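Local atomic coordinates of Sys-1 protein (Caenorhabditis elegans, PDB entry 3C2G), a protein that acts as a beta-catenin of the Wnt asymmetry pathway, binding the TCF factor POP-1 and activating or repressing its target genes as a transcription coregulator. Residues A[1-6]-A[30-35]. Numbering follows the deposited sequence.
Sequences MNITQA and IRTWIR
Ile3 and Thr4 pack against Trp33 and Thr32 in a small apolar contact between the first two helices of the armadillo domain, at the N-terminal end of the chain. The first turn of helix 3-13, which starts after Asn2 at the N-cap, lies beside the later turns of helix 20-37, and Ile3 and Trp33 bring the backbones closest, with 5.6 Å between their CA atoms.

Trp33 gives the largest share of the contact. With CG anti to the backbone N (chi1 173°), its indole reaches across to the neighbouring helix and presents the pyrrole side: CD1 comes within 3.8 Å of Thr4 CA, and NE1 lies 3.9 Å from Thr4 CG2. The Thr4 backbone approaches the ring obliquely. The delta methyl of Ile3 reaches the indole more loosely, Ile3 CD1 standing 4.4 Å from Trp33 CD1. The other branch of Ile3 turns to Thr32, where the two side chains run roughly at right angles and Ile3 CG2 meets Thr32 CG2 at 4.2 Å. Thr32 offers this methyl while its OG1 hydrogen-bonds Lys28 O within its own helix.

Beyond the contact, Trp33 also touches Ala7 of helix 3-13 and Ile54 of helix 47-62, and its ring meets Phe39 edge-to-face; the indole thus bridges three successive helices.

Only 178 Å² is buried in all, nearly all of it on Ile3, Thr4, Thr32 and Trp33. With no hydrogen bond or salt bridge between the segments, cohesion here probably comes from dispersion and, around the buried indole, exclusion of water; the fit depends on shape more than on polar direction.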
HETATM    1  N   MSE A   1     -16.375 -44.387  40.599  1.00 91.52           N
HETATM    2  CA  MSE A   1     -15.989 -44.070  39.190  1.00 92.18           C
HETATM    3  C   MSE A   1     -15.095 -42.844  39.057  1.00 89.59           C
HETATM    4  O   MSE A   1     -15.489 -41.731  39.414  1.00 89.26           O
HETATM    5  CB  MSE A   1     -17.224 -43.880  38.311  1.00 92.13           C
HETATM    6  CG  MSE A   1     -17.730 -45.158  37.676  1.00 94.39           C
HETATM    7 SE   MSE A   1     -18.486 -44.857  35.893  1.00 97.37          SE
HETATM    8  CE  MSE A   1     -19.942 -43.611  36.346  1.00 96.96           C
ATOM      9  N   ASN A   2     -13.896 -43.067  38.527  1.00 87.51           N
ATOM     10  CA  ASN A   2     -12.971 -41.987  38.188  1.00 85.50           C
ATOM     11  C   ASN A   2     -13.357 -41.282  36.879  1.00 83.52           C
ATOM     12  O   ASN A   2     -14.225 -41.757  36.139  1.00 83.41           O
ATOM     13  CB  ASN A   2     -11.521 -42.501  38.129  1.00 85.71           C
ATOM     14  CG  ASN A   2     -11.343 -43.658  37.157  1.00 86.25           C
ATOM     15  OD1 ASN A   2     -12.047 -44.668  37.232  1.00 87.23           O
ATOM     16  ND2 ASN A   2     -10.390 -43.517  36.246  1.00 86.49           N
ATOM     17  N   ILE A   3     -12.712 -40.148  36.613  1.00 80.91           N
ATOM     18  CA  ILE A   3     -12.987 -39.337  35.424  1.00 78.46           C
ATOM     19  C   ILE A   3     -12.775 -40.074  34.103  1.00 76.22           C
ATOM     20  O   ILE A   3     -13.589 -39.955  33.190  1.00 75.83           O
ATOM     21  CB  ILE A   3     -12.180 -38.008  35.416  1.00 78.67           C
ATOM     22  CG1 ILE A   3     -10.865 -38.134  36.204  1.00 79.37           C
ATOM     23  CG2 ILE A   3     -13.019 -36.885  36.004  1.00 79.12           C
ATOM     24  CD1 ILE A   3      -9.707 -38.771  35.447  1.00 79.83           C
ATOM     25  N   THR A   4     -11.689 -40.836  34.019  1.00 73.64           N
ATOM     26  CA  THR A   4     -11.335 -41.570  32.810  1.00 71.33           C
ATOM     27  C   THR A   4     -12.420 -42.588  32.451  1.00 69.71           C
ATOM     28  O   THR A   4     -12.856 -42.671  31.295  1.00 69.63           O
ATOM     29  CB  THR A   4      -9.971 -42.267  32.975  1.00 71.49           C
ATOM     30  OG1 THR A   4      -9.012 -41.327  33.478  1.00 70.57           O
ATOM     31  CG2 THR A   4      -9.480 -42.832  31.643  1.00 71.79           C
ATOM     32  N   GLN A   5     -12.864 -43.340  33.457  1.00 67.38           N
ATOM     33  CA  GLN A   5     -13.924 -44.336  33.292  1.00 65.01           C
ATOM     34  C   GLN A   5     -15.294 -43.694  33.021  1.00 62.89           C
ATOM     35  O   GLN A   5     -16.084 -44.217  32.232  1.00 62.18           O
ATOM     36  CB  GLN A   5     -13.989 -45.261  34.518  1.00 64.95           C
ATOM     37  N   ALA A   6     -15.562 -42.568  33.683  1.00 60.90           N
ATOM     38  CA  ALA A   6     -16.830 -41.850  33.535  1.00 58.99           C
ATOM     39  C   ALA A   6     -16.944 -41.206  32.155  1.00 57.54           C
ATOM     40  O   ALA A   6     -18.008 -41.243  31.529  1.00 56.60           O
ATOM     41  CB  ALA A   6     -16.988 -40.802  34.632  1.00 58.92           C
ATOM     42  N   ILE A  30     -17.098 -35.384  29.962  1.00 45.48           N
ATOM     43  CA  ILE A  30     -16.097 -35.405  28.889  1.00 45.36           C
ATOM     44  C   ILE A  30     -15.186 -34.166  28.918  1.00 45.71           C
ATOM     45  O   ILE A  30     -13.978 -34.279  28.732  1.00 45.26           O
ATOM     46  CB  ILE A  30     -16.755 -35.574  27.498  1.00 45.43           C
ATOM     47  CG1 ILE A  30     -17.426 -36.950  27.396  1.00 44.40           C
ATOM     48  CG2 ILE A  30     -15.721 -35.384  26.368  1.00 44.68           C
ATOM     49  CD1 ILE A  30     -18.430 -37.092  26.254  1.00 45.08           C
ATOM     50  N   ARG A  31     -15.763 -32.994  29.173  1.00 46.24           N
ATOM     51  CA  ARG A  31     -14.977 -31.763  29.251  1.00 47.01           C
ATOM     52  C   ARG A  31     -13.998 -31.828  30.411  1.00 47.10           C
ATOM     53  O   ARG A  31     -12.814 -31.523  30.262  1.00 46.44           O
ATOM     54  CB  ARG A  31     -15.892 -30.545  29.382  1.00 47.34           C
ATOM     55  CG  ARG A  31     -15.160 -29.216  29.381  1.00 48.60           C
ATOM     56  CD  ARG A  31     -16.114 -28.056  29.639  1.00 50.69           C
ATOM     57  NE  ARG A  31     -15.373 -26.819  29.864  1.00 52.85           N
ATOM     58  CZ  ARG A  31     -15.168 -26.258  31.052  1.00 53.45           C
ATOM     59  NH1 ARG A  31     -15.664 -26.805  32.160  1.00 54.87           N
ATOM     60  NH2 ARG A  31     -14.466 -25.136  31.128  1.00 52.19           N
ATOM     61  N   THR A  32     -14.503 -32.247  31.565  1.00 48.08           N
ATOM     62  CA  THR A  32     -13.687 -32.376  32.763  1.00 49.17           C
ATOM     63  C   THR A  32     -12.507 -33.307  32.520  1.00 49.58           C
ATOM     64  O   THR A  32     -11.370 -32.965  32.836  1.00 49.79           O
ATOM     65  CB  THR A  32     -14.529 -32.871  33.939  1.00 49.37           C
ATOM     66  OG1 THR A  32     -15.667 -32.012  34.085  1.00 51.15           O
ATOM     67  CG2 THR A  32     -13.719 -32.865  35.230  1.00 50.15           C
ATOM     68  N   TRP A  33     -12.781 -34.468  31.931  1.00 50.25           N
ATOM     69  CA  TRP A  33     -11.731 -35.428  31.598  1.00 51.15           C
ATOM     70  C   TRP A  33     -10.632 -34.811  30.738  1.00 52.38           C
ATOM     71  O   TRP A  33      -9.448 -34.975  31.031  1.00 51.97           O
ATOM     72  CB  TRP A  33     -12.336 -36.654  30.909  1.00 50.71           C
ATOM     73  CG  TRP A  33     -11.335 -37.637  30.367  1.00 49.58           C
ATOM     74  CD1 TRP A  33     -10.421 -38.358  31.076  1.00 49.85           C
ATOM     75  CD2 TRP A  33     -11.169 -38.016  28.998  1.00 49.84           C
ATOM     76  NE1 TRP A  33      -9.683 -39.159  30.234  1.00 49.56           N
ATOM     77  CE2 TRP A  33     -10.123 -38.971  28.952  1.00 49.95           C
ATOM     78  CE3 TRP A  33     -11.793 -37.639  27.802  1.00 49.01           C
ATOM     79  CZ2 TRP A  33      -9.693 -39.553  27.758  1.00 50.13           C
ATOM     80  CZ3 TRP A  33     -11.366 -38.218  26.615  1.00 49.88           C
ATOM     81  CH2 TRP A  33     -10.323 -39.166  26.601  1.00 50.04           C
ATOM     82  N   ILE A  34     -11.043 -34.100  29.687  1.00 54.36           N
ATOM     83  CA  ILE A  34     -10.121 -33.440  28.761  1.00 56.17           C
ATOM     84  C   ILE A  34      -9.312 -32.341  29.451  1.00 57.90           C
ATOM     85  O   ILE A  34      -8.088 -32.302  29.332  1.00 57.61           O
ATOM     86  CB  ILE A  34     -10.866 -32.902  27.505  1.00 55.85           C
ATOM     87  CG1 ILE A  34     -11.373 -34.078  26.661  1.00 55.08           C
ATOM     88  CG2 ILE A  34      -9.961 -31.995  26.668  1.00 54.85           C
ATOM     89  CD1 ILE A  34     -12.415 -33.720  25.630  1.00 53.97           C
ATOM     90  N   ARG A  35     -10.002 -31.469  30.181  1.00 60.75           N
ATOM     91  CA  ARG A  35      -9.353 -30.398  30.938  1.00 63.81           C
ATOM     92  C   ARG A  35      -8.238 -30.923  31.833  1.00 65.53           C
ATOM     93  O   ARG A  35      -7.173 -30.308  31.930  1.00 65.57           O
ATOM     94  CB  ARG A  35     -10.368 -29.649  31.804  1.00 64.19           C
ATOM     95  CG  ARG A  35     -11.269 -28.696  31.045  1.00 66.64           C
ATOM     96  CD  ARG A  35     -11.340 -27.340  31.745  1.00 70.80           C
ATOM     97  NE  ARG A  35     -11.902 -27.405  33.095  1.00 72.83           N
ATOM     98  CZ  ARG A  35     -11.663 -26.507  34.047  1.00 73.92           C
ATOM     99  NH1 ARG A  35     -10.858 -25.475  33.812  1.00 73.51           N
ATOM    100  NH2 ARG A  35     -12.219 -26.646  35.244  1.00 74.61           N
TER